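Long-range contacts in Cow rumen GH26 endo-mannanase (PDB 6UEH), which probably hydrolyses internal beta-1,4-mannosidic bonds of mannans, galactomannan among them, as a family 26 glycoside hydrolase with an accessory domain: residues 404-409 and 439-444; 422-427 and 443-448; 433-438 and 468-473; 58-63 and 133-138. All coordinates share one frame; numbering follows the deposited sequence.

Contact 1 (404-409 and 439-444); sequences LDAETP and IIEHAA
The chain at T408, where helix 408-417 begins, passes A443 with 5.0 Å between their CA atoms; A443, centre of an inverse gamma turn, follows the Schellman motif that H442 makes after helix 435-441. One direct hydrogen bond joins the two segments: T408 OG1 donates to E441 OE1 at 2.6 Å, meeting it on the anti side, 23° out of the carboxylate plane. With CD anti along the E441 chain (chi2 -175°), its carboxylate is carried out to the first turn of the facing helix. There water 1 accepts from T408 N and lies 2.7 Å from E441 OE1, while water 2 accepts from A406 N and lies 2.9 Å from E441 OE2. Beside these polar groups the methyls of A406 and A443 touch, CB to CB at 3.8 Å. An alanine at E441 would probably leave T408 OG1 without this acceptor, loosen both waters and take from R106 one of its carboxylate partners, D58 being another. R106 belongs to strand 97-107 of the accessory domain, which puts E441 where that domain meets helix 435-441, while A406 faces L438 of that helix and T408 leads into helix 408-417.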
# COMPACT_ATOMS: atom_id res chain seq x y z
N LEU A 404 10.00 12.13 2.30
CA LEU A 404 10.43 11.15 3.30
C LEU A 404 9.30 10.67 4.21
O LEU A 404 9.54 9.93 5.17
CB LEU A 404 11.56 11.74 4.15
CG LEU A 404 12.82 12.12 3.37
CD1 LEU A 404 13.89 12.67 4.31
CD2 LEU A 404 13.36 10.93 2.59
N ASP A 405 8.07 11.08 3.89
CA ASP A 405 6.89 10.71 4.67
C ASP A 405 6.69 9.20 4.73
O ASP A 405 6.80 8.51 3.71
CB ASP A 405 5.64 11.38 4.07
CG ASP A 405 4.47 11.45 5.05
OD1 ASP A 405 4.27 10.50 5.83
OD2 ASP A 405 3.75 12.47 5.02
N ALA A 406 6.40 8.68 5.92
CA ALA A 406 6.19 7.25 6.09
C ALA A 406 4.81 6.81 5.59
O ALA A 406 4.56 5.61 5.44
CB ALA A 406 6.38 6.86 7.55
N GLU A 407 3.94 7.78 5.35
CA GLU A 407 2.55 7.54 4.94
C GLU A 407 1.88 6.51 5.84
O GLU A 407 1.17 5.62 5.37
CB GLU A 407 2.49 7.09 3.47
CG GLU A 407 3.01 8.12 2.46
CD GLU A 407 2.06 9.29 2.25
OE1 GLU A 407 1.01 9.38 2.94
OE2 GLU A 407 2.35 10.14 1.38
N THR A 408 2.11 6.65 7.14
CA THR A 408 1.58 5.75 8.15
C THR A 408 0.05 5.56 8.10
O THR A 408 -0.42 4.43 8.22
CB THR A 408 2.00 6.22 9.56
OG1 THR A 408 3.42 6.39 9.59
CG2 THR A 408 1.58 5.21 10.63
N PRO A 409 -0.72 6.65 7.90
CA PRO A 409 -2.17 6.44 7.76
C PRO A 409 -2.56 5.50 6.61
O PRO A 409 -3.51 4.73 6.76
CB PRO A 409 -2.70 7.85 7.48
CG PRO A 409 -1.73 8.74 8.15
CD PRO A 409 -0.40 8.09 7.96
N ILE A 439 10.45 4.01 11.65
CA ILE A 439 10.66 3.42 12.97
C ILE A 439 9.80 4.10 14.04
O ILE A 439 9.10 3.43 14.80
CB ILE A 439 12.14 3.49 13.38
CG1 ILE A 439 12.99 2.67 12.40
CG2 ILE A 439 12.32 2.99 14.80
CD1 ILE A 439 14.48 2.84 12.58
N ILE A 440 9.86 5.42 14.09
CA ILE A 440 9.12 6.18 15.09
C ILE A 440 7.61 5.99 14.95
O ILE A 440 6.90 5.83 15.94
CB ILE A 440 9.45 7.69 15.00
CG1 ILE A 440 10.93 7.92 15.35
CG2 ILE A 440 8.55 8.50 15.92
CD1 ILE A 440 11.41 9.32 15.07
N GLU A 441 7.12 5.98 13.71
CA GLU A 441 5.68 5.93 13.48
C GLU A 441 5.15 4.51 13.33
O GLU A 441 3.94 4.30 13.17
CB GLU A 441 5.32 6.77 12.25
CG GLU A 441 5.71 8.23 12.39
CD GLU A 441 5.25 9.08 11.22
OE1 GLU A 441 4.31 8.66 10.51
OE2 GLU A 441 5.82 10.17 11.02
N HIS A 442 6.06 3.54 13.40
CA HIS A 442 5.71 2.12 13.26
C HIS A 442 4.97 1.84 11.95
O HIS A 442 4.03 1.05 11.92
CB HIS A 442 4.86 1.66 14.45
CG HIS A 442 5.60 1.65 15.75
ND1 HIS A 442 5.84 0.50 16.46
CD2 HIS A 442 6.15 2.66 16.46
CE1 HIS A 442 6.51 0.80 17.56
NE2 HIS A 442 6.71 2.10 17.59
N ALA A 443 5.41 2.50 10.89
CA ALA A 443 4.90 2.22 9.55
C ALA A 443 5.57 0.96 9.04
O ALA A 443 6.62 1.01 8.40
CB ALA A 443 5.16 3.40 8.62
N ALA A 444 4.95 -0.19 9.33
CA ALA A 444 5.61 -1.48 9.19
C ALA A 444 5.54 -2.08 7.79
O ALA A 444 5.39 -3.29 7.64
CB ALA A 444 5.01 -2.47 10.19
O HOH W 1 3.15 9.35 8.20
O HOH W 2 6.44 10.42 8.22

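Contact 2 (422-427 and 443-448); sequences KMISLA and AAWLYF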
# COMPACT_ATOMS: atom_id res chain seq x y z
N LYS A 422 -3.12 -10.00 6.02
CA LYS A 422 -2.11 -10.01 4.96
C LYS A 422 -1.02 -9.00 5.28
O LYS A 422 -1.29 -7.93 5.83
CB LYS A 422 -2.74 -9.70 3.60
CG LYS A 422 -3.98 -10.52 3.26
CD LYS A 422 -3.65 -12.00 3.08
CE LYS A 422 -4.92 -12.80 2.82
NZ LYS A 422 -4.65 -14.25 2.61
N MET A 423 0.22 -9.33 4.92
CA MET A 423 1.32 -8.39 5.06
C MET A 423 1.19 -7.28 4.03
O MET A 423 0.65 -7.49 2.94
CB MET A 423 2.67 -9.11 4.90
CG MET A 423 3.00 -10.05 6.05
SD MET A 423 4.58 -10.88 5.81
CE MET A 423 4.22 -11.88 4.37
N ILE A 424 1.68 -6.10 4.38
CA ILE A 424 1.57 -4.93 3.51
C ILE A 424 2.93 -4.36 3.18
O ILE A 424 3.79 -4.23 4.06
CB ILE A 424 0.71 -3.85 4.16
CG1 ILE A 424 -0.62 -4.46 4.60
CG2 ILE A 424 0.47 -2.69 3.20
CD1 ILE A 424 -1.54 -3.46 5.13
N SER A 425 3.13 -3.99 1.92
CA SER A 425 4.42 -3.49 1.47
C SER A 425 4.32 -2.27 0.56
O SER A 425 3.24 -1.93 0.08
CB SER A 425 5.17 -4.60 0.73
OG SER A 425 4.51 -4.92 -0.48
N LEU A 426 5.46 -1.62 0.34
CA LEU A 426 5.57 -0.60 -0.70
C LEU A 426 6.10 -1.27 -1.96
O LEU A 426 7.31 -1.33 -2.19
CB LEU A 426 6.50 0.53 -0.26
CG LEU A 426 5.99 1.42 0.88
CD1 LEU A 426 7.07 2.39 1.33
CD2 LEU A 426 4.74 2.18 0.44
N ALA A 427 5.18 -1.80 -2.77
CA ALA A 427 5.54 -2.57 -3.96
C ALA A 427 6.26 -1.71 -4.99
O ALA A 427 7.11 -2.21 -5.74
CB ALA A 427 4.29 -3.20 -4.57
N ALA A 443 5.41 2.50 10.89
CA ALA A 443 4.90 2.22 9.55
C ALA A 443 5.57 0.96 9.04
O ALA A 443 6.62 1.01 8.40
CB ALA A 443 5.16 3.40 8.62
N ALA A 444 4.95 -0.19 9.33
CA ALA A 444 5.61 -1.48 9.19
C ALA A 444 5.54 -2.08 7.79
O ALA A 444 5.39 -3.29 7.64
CB ALA A 444 5.01 -2.47 10.19
N TRP A 445 5.67 -1.23 6.76
CA TRP A 445 5.77 -1.70 5.38
C TRP A 445 6.78 -2.84 5.29
O TRP A 445 7.91 -2.70 5.76
CB TRP A 445 6.20 -0.58 4.43
CG TRP A 445 5.34 0.66 4.46
CD1 TRP A 445 5.61 1.83 5.10
CD2 TRP A 445 4.09 0.84 3.78
NE1 TRP A 445 4.60 2.73 4.87
CE2 TRP A 445 3.65 2.15 4.07
CE3 TRP A 445 3.29 0.03 2.97
CZ2 TRP A 445 2.45 2.67 3.58
CZ3 TRP A 445 2.10 0.54 2.48
CH2 TRP A 445 1.69 1.85 2.78
N LEU A 446 6.38 -3.96 4.69
CA LEU A 446 7.23 -5.15 4.62
C LEU A 446 8.51 -4.90 3.83
O LEU A 446 9.59 -5.33 4.24
CB LEU A 446 6.47 -6.32 4.00
CG LEU A 446 7.29 -7.57 3.71
CD1 LEU A 446 7.92 -8.13 4.99
CD2 LEU A 446 6.44 -8.63 3.01
N TYR A 447 8.38 -4.23 2.69
CA TYR A 447 9.55 -3.88 1.89
C TYR A 447 9.31 -2.60 1.09
O TYR A 447 8.19 -2.10 1.03
CB TYR A 447 9.95 -5.03 0.96
CG TYR A 447 9.05 -5.32 -0.23
CD1 TYR A 447 9.23 -4.67 -1.45
CD2 TYR A 447 8.05 -6.29 -0.16
CE1 TYR A 447 8.43 -4.95 -2.55
CE2 TYR A 447 7.25 -6.58 -1.25
CZ TYR A 447 7.43 -5.90 -2.44
OH TYR A 447 6.63 -6.19 -3.53
N PHE A 448 10.38 -2.05 0.52
CA PHE A 448 10.26 -0.91 -0.39
C PHE A 448 10.91 -1.26 -1.72
O PHE A 448 11.70 -2.20 -1.80
CB PHE A 448 10.89 0.36 0.21
CG PHE A 448 12.37 0.26 0.50
CD1 PHE A 448 13.32 0.34 -0.51
CD2 PHE A 448 12.82 0.13 1.81
CE1 PHE A 448 14.67 0.26 -0.24
CE2 PHE A 448 14.17 0.05 2.09
CZ PHE A 448 15.10 0.12 1.07
O HOH W 3 7.27 -5.09 -5.78
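M423 meets L446 first, its sulfur SD 4.0 Å from L446 CD2, a buried apolar touch. At I424 the backbone takes over: L446 N donates to I424 O at 2.7 Å, nearly straight and in the plane of the carbonyl. The side chain of I424 leans on the indole of W445, CG2 to CZ3 at 3.7 Å. S425 sets its CB over one face of the Y447 ring, and its CA lies at the edge of the W445 ring, in plane. Its chi1 of 67° puts OG between backbone N and carbonyl carbon, where OG lies 3.3 Å from Y447 CE2. The two runs point the same way, 27° apart, and L446 and F448 make backbone bonds with I170 on their other flank; 443-448 thus bridges strands 423-429 and 169-174, consistent with the place of the eighth strand that closes a TIM barrel. L426 N then donates to Y447 O at 2.9 Å. The side chain of L426 lies over the indole in a CH-pi contact, CD2 3.5 Å from the centroid of the six-membered ring and only 6° off its normal. W445 NE1 donates to A406 O, and an alanine in place of this tryptophan would probably leave that carbonyl without its donor and open a gap beside L426 and I424. At A427 a water joins in. Water 3, in plane at the edge of the Y447 ring, donates to A427 O and, at 2.6 Å, to Y447 OH, which also bonds to E360 OE1.

Contact 3 (433-438 and 468-473); sequences PGVDNL and KEIYTS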
# COMPACT_ATOMS: atom_id res chain seq x y z
N PRO A 433 10.64 6.19 2.00
CA PRO A 433 10.41 6.96 3.23
C PRO A 433 11.67 7.05 4.10
O PRO A 433 12.54 6.18 4.01
CB PRO A 433 9.31 6.16 3.94
CG PRO A 433 8.60 5.44 2.84
CD PRO A 433 9.66 5.11 1.82
N GLY A 434 11.75 8.10 4.91
CA GLY A 434 12.85 8.26 5.84
C GLY A 434 12.82 7.13 6.86
O GLY A 434 11.76 6.80 7.38
N VAL A 435 13.98 6.55 7.13
CA VAL A 435 14.04 5.38 7.99
C VAL A 435 13.62 5.73 9.42
O VAL A 435 13.03 4.90 10.12
CB VAL A 435 15.46 4.74 7.98
CG1 VAL A 435 16.49 5.66 8.64
CG2 VAL A 435 15.44 3.38 8.64
N ASP A 436 13.90 6.96 9.84
CA ASP A 436 13.51 7.41 11.17
C ASP A 436 11.99 7.54 11.27
O ASP A 436 11.40 7.21 12.30
CB ASP A 436 14.18 8.74 11.52
CG ASP A 436 15.68 8.61 11.65
OD1 ASP A 436 16.15 7.56 12.14
OD2 ASP A 436 16.40 9.56 11.28
N ASN A 437 11.36 8.01 10.20
CA ASN A 437 9.91 8.12 10.17
C ASN A 437 9.24 6.75 10.24
O ASN A 437 8.22 6.58 10.89
CB ASN A 437 9.45 8.87 8.92
CG ASN A 437 9.81 10.35 8.96
OD1 ASN A 437 9.92 10.94 10.03
ND2 ASN A 437 9.98 10.95 7.79
N LEU A 438 9.83 5.77 9.55
CA LEU A 438 9.32 4.41 9.55
C LEU A 438 9.35 3.80 10.95
O LEU A 438 8.39 3.15 11.38
CB LEU A 438 10.12 3.53 8.59
CG LEU A 438 10.01 3.83 7.09
CD1 LEU A 438 10.94 2.93 6.30
CD2 LEU A 438 8.57 3.67 6.61
N LYS A 468 22.02 6.02 1.84
CA LYS A 468 23.07 5.44 2.67
C LYS A 468 22.56 5.18 4.09
O LYS A 468 22.88 4.16 4.70
CB LYS A 468 24.30 6.35 2.71
CG LYS A 468 24.99 6.48 1.36
CD LYS A 468 26.29 7.26 1.48
CE LYS A 468 26.04 8.69 1.94
NZ LYS A 468 27.30 9.49 1.99
N GLU A 469 21.76 6.11 4.61
CA GLU A 469 21.27 5.98 5.97
C GLU A 469 20.34 4.78 6.14
O GLU A 469 20.49 4.01 7.09
CB GLU A 469 20.54 7.26 6.41
CG GLU A 469 20.10 7.21 7.87
CD GLU A 469 19.67 8.56 8.40
OE1 GLU A 469 19.60 9.53 7.61
OE2 GLU A 469 19.39 8.65 9.62
N ILE A 470 19.39 4.60 5.23
CA ILE A 470 18.45 3.50 5.39
C ILE A 470 19.10 2.16 5.01
O ILE A 470 18.87 1.16 5.68
CB ILE A 470 17.14 3.71 4.58
CG1 ILE A 470 16.13 2.61 4.91
CG2 ILE A 470 17.42 3.79 3.08
CD1 ILE A 470 14.71 2.93 4.48
N TYR A 471 19.93 2.15 3.97
CA TYR A 471 20.55 0.90 3.53
C TYR A 471 21.55 0.35 4.55
O TYR A 471 21.78 -0.85 4.60
CB TYR A 471 21.23 1.09 2.18
CG TYR A 471 20.39 0.61 1.02
CD1 TYR A 471 20.42 -0.72 0.61
CD2 TYR A 471 19.55 1.48 0.33
CE1 TYR A 471 19.66 -1.17 -0.44
CE2 TYR A 471 18.77 1.04 -0.74
CZ TYR A 471 18.83 -0.29 -1.11
OH TYR A 471 18.07 -0.74 -2.17
N THR A 472 22.13 1.23 5.36
CA THR A 472 23.08 0.78 6.39
C THR A 472 22.42 0.74 7.77
O THR A 472 23.10 0.55 8.78
CB THR A 472 24.33 1.67 6.45
OG1 THR A 472 23.97 2.97 6.94
CG2 THR A 472 24.97 1.80 5.08
N SER A 473 21.11 0.92 7.80
CA SER A 473 20.35 0.89 9.04
C SER A 473 20.09 -0.54 9.50
O SER A 473 19.89 -1.44 8.68
CB SER A 473 19.03 1.63 8.88
OG SER A 473 18.21 1.46 10.03
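V435 packs against I470 where the first turn of helix 435-441 meets the end of helix 464-471, two short helices on the outside of the TIM barrel. The apolar core comes first. The two side chains run past each other in opposite senses, bringing V435 CB to 3.8 Å from I470 CG1; CG1 of I470 stands anti to its backbone N (chi1 -174°), reaching toward V435. Its far end, CD1, meets L438 CD1 at 4.2 Å, the two chains crossing at about a right angle, and touches P433 O. V435 CG1, held between backbone N and carbonyl carbon, comes to 4.0 Å from E469 CG. I470 also touches F448 and I432.

Charge is the second element. At the exposed margin D436 OD2 and E469 OE2 approach to 3.5 Å with their carboxylate planes 77° apart, a like-charged pair that would probably repel unless a proton or solvent screens it.

The third element sets a polar atom beside a methyl: S473 OG, bonded to Y475 N, also lies 3.6 Å from V435 CG2.

Contact 4 (58-63 and 133-138); sequences DGMYQF and ATFPDF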
# COMPACT_ATOMS: atom_id res chain seq x y z
N ASP A 58 9.69 12.08 20.56
CA ASP A 58 8.78 11.68 19.50
C ASP A 58 8.20 10.30 19.81
O ASP A 58 8.92 9.42 20.27
CB ASP A 58 9.49 11.64 18.14
CG ASP A 58 9.89 13.02 17.64
OD1 ASP A 58 9.79 14.00 18.41
OD2 ASP A 58 10.30 13.12 16.47
N GLY A 59 6.91 10.13 19.58
CA GLY A 59 6.26 8.85 19.83
C GLY A 59 4.85 8.79 19.27
O GLY A 59 4.31 9.81 18.83
N MET A 60 4.27 7.60 19.28
CA MET A 60 2.92 7.40 18.75
C MET A 60 1.91 7.31 19.89
O MET A 60 2.17 6.67 20.91
CB MET A 60 2.85 6.15 17.88
CG MET A 60 3.73 6.22 16.64
SD MET A 60 3.22 7.54 15.52
CE MET A 60 1.70 6.87 14.86
N TYR A 61 0.75 7.93 19.70
CA TYR A 61 -0.26 8.00 20.75
C TYR A 61 -1.66 7.73 20.21
O TYR A 61 -2.01 8.14 19.10
CB TYR A 61 -0.20 9.36 21.44
CG TYR A 61 1.03 9.52 22.30
CD1 TYR A 61 2.24 9.94 21.76
CD2 TYR A 61 1.00 9.22 23.66
CE1 TYR A 61 3.37 10.08 22.54
CE2 TYR A 61 2.12 9.35 24.45
CZ TYR A 61 3.31 9.78 23.89
OH TYR A 61 4.43 9.91 24.67
N GLN A 62 -2.46 7.02 21.01
CA GLN A 62 -3.82 6.67 20.64
C GLN A 62 -4.81 7.75 21.06
O GLN A 62 -4.81 8.19 22.21
CB GLN A 62 -4.21 5.33 21.26
CG GLN A 62 -5.68 4.96 21.11
CD GLN A 62 -6.06 4.68 19.67
OE1 GLN A 62 -5.37 3.96 18.96
NE2 GLN A 62 -7.18 5.26 19.23
N PHE A 63 -5.66 8.17 20.13
CA PHE A 63 -6.64 9.22 20.40
C PHE A 63 -8.06 8.67 20.37
O PHE A 63 -8.49 8.08 19.37
CB PHE A 63 -6.48 10.37 19.41
CG PHE A 63 -5.17 11.08 19.53
CD1 PHE A 63 -4.03 10.58 18.91
CD2 PHE A 63 -5.07 12.25 20.27
CE1 PHE A 63 -2.82 11.24 19.03
CE2 PHE A 63 -3.87 12.91 20.39
CZ PHE A 63 -2.74 12.40 19.77
N ALA A 133 0.36 4.60 22.36
CA ALA A 133 -0.17 3.74 21.30
C ALA A 133 0.13 2.27 21.56
O ALA A 133 1.17 1.93 22.12
CB ALA A 133 0.38 4.16 19.94
N THR A 134 -0.80 1.42 21.15
CA THR A 134 -0.57 -0.02 21.13
C THR A 134 -0.69 -0.49 19.69
O THR A 134 -1.61 -0.10 18.98
CB THR A 134 -1.57 -0.78 22.02
OG1 THR A 134 -2.90 -0.60 21.52
CG2 THR A 134 -1.51 -0.25 23.45
N PHE A 135 0.26 -1.31 19.25
CA PHE A 135 0.35 -1.66 17.85
C PHE A 135 -0.09 -3.10 17.60
O PHE A 135 -0.04 -3.93 18.51
CB PHE A 135 1.78 -1.44 17.34
CG PHE A 135 2.30 -0.06 17.63
CD1 PHE A 135 1.96 1.01 16.81
CD2 PHE A 135 3.11 0.18 18.73
CE1 PHE A 135 2.43 2.28 17.08
CE2 PHE A 135 3.59 1.45 19.00
CZ PHE A 135 3.24 2.50 18.17
N PRO A 136 -0.55 -3.39 16.37
CA PRO A 136 -0.91 -4.76 15.99
C PRO A 136 0.24 -5.74 16.19
O PRO A 136 1.40 -5.37 15.99
CB PRO A 136 -1.26 -4.63 14.51
CG PRO A 136 -1.70 -3.22 14.35
CD PRO A 136 -0.84 -2.43 15.29
N ASP A 137 -0.08 -6.96 16.61
CA ASP A 137 0.94 -8.00 16.72
C ASP A 137 1.24 -8.55 15.33
O ASP A 137 0.55 -9.44 14.84
CB ASP A 137 0.47 -9.12 17.66
CG ASP A 137 1.60 -10.03 18.10
OD1 ASP A 137 2.62 -10.11 17.39
OD2 ASP A 137 1.47 -10.67 19.16
N PHE A 138 2.28 -8.00 14.70
CA PHE A 138 2.64 -8.39 13.35
C PHE A 138 3.20 -9.81 13.29
O PHE A 138 3.09 -10.48 12.27
CB PHE A 138 3.66 -7.41 12.76
CG PHE A 138 3.17 -5.99 12.69
CD1 PHE A 138 2.13 -5.65 11.83
CD2 PHE A 138 3.74 -5.00 13.46
CE1 PHE A 138 1.68 -4.34 11.76
CE2 PHE A 138 3.29 -3.69 13.39
CZ PHE A 138 2.26 -3.36 12.54
O HOH W 4 -3.20 2.52 19.72
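M60 and A133 make the close part of this contact, where strand 59-69 of the accessory beta domain meets the chain just leaving its antiparallel partner, strand 123-132. A133 N donates to M60 O at 3.1 Å, arriving from above the carbonyl plane, 36° out of it, and A133 CB sits over the same peptide, 3.2 Å from M60 O. The methyl also meets M60 CB at 3.8 Å. M60 CB also touches the edge of the F135 ring, CZ lying 3.7 Å away and near the ring plane, with the two side chains crossing at about a right angle. M60 then folds away: a bend in its chain (chi2 -63°) turns SD back from these partners, toward E441. F135 is itself stacked on H442 of the catalytic domain.

The Q62 side is looser and wet. Water 4 donates to Q62 OE1 at 2.7 Å and accepts from T134 N, so a water joins the Q62 side chain to the T134 backbone, while the backbone of Q62 pairs with E131. The amide nitrogen of Q62 is committed to D101 OD1, with a weak bond of 3.1 Å from NE2 to F63 O besides.

Past A133, then, direct strand pairing gives way to a water bridge and an aromatic edge, a chemistry consistent with a linker that is guided at its root by one backbone bond and apolar packing, and then held against the catalytic domain through F135.

How the contacts relate
From the N terminus, contact 4 comes first: it closes the long loop from strand 59-69 round to the linker, a loop made mostly of the strands of the accessory domain, before the other three open. Contact 1 then opens at 404 and closes at 444, tying the start of helix 408-417 to the end of helix 435-441. Contact 2 opens inside that loop and ends on the same run, sharing A443 and A444, to join barrel strand 423-429 with the closing segment. Contact 3 crosses both, reaching on to helix 464-471. Contacts 1 and 4 also touch across the domain junction, where H442 and F135 meet, whereas contacts 3 and 4 stay apart, about 7 Å between nearest atoms.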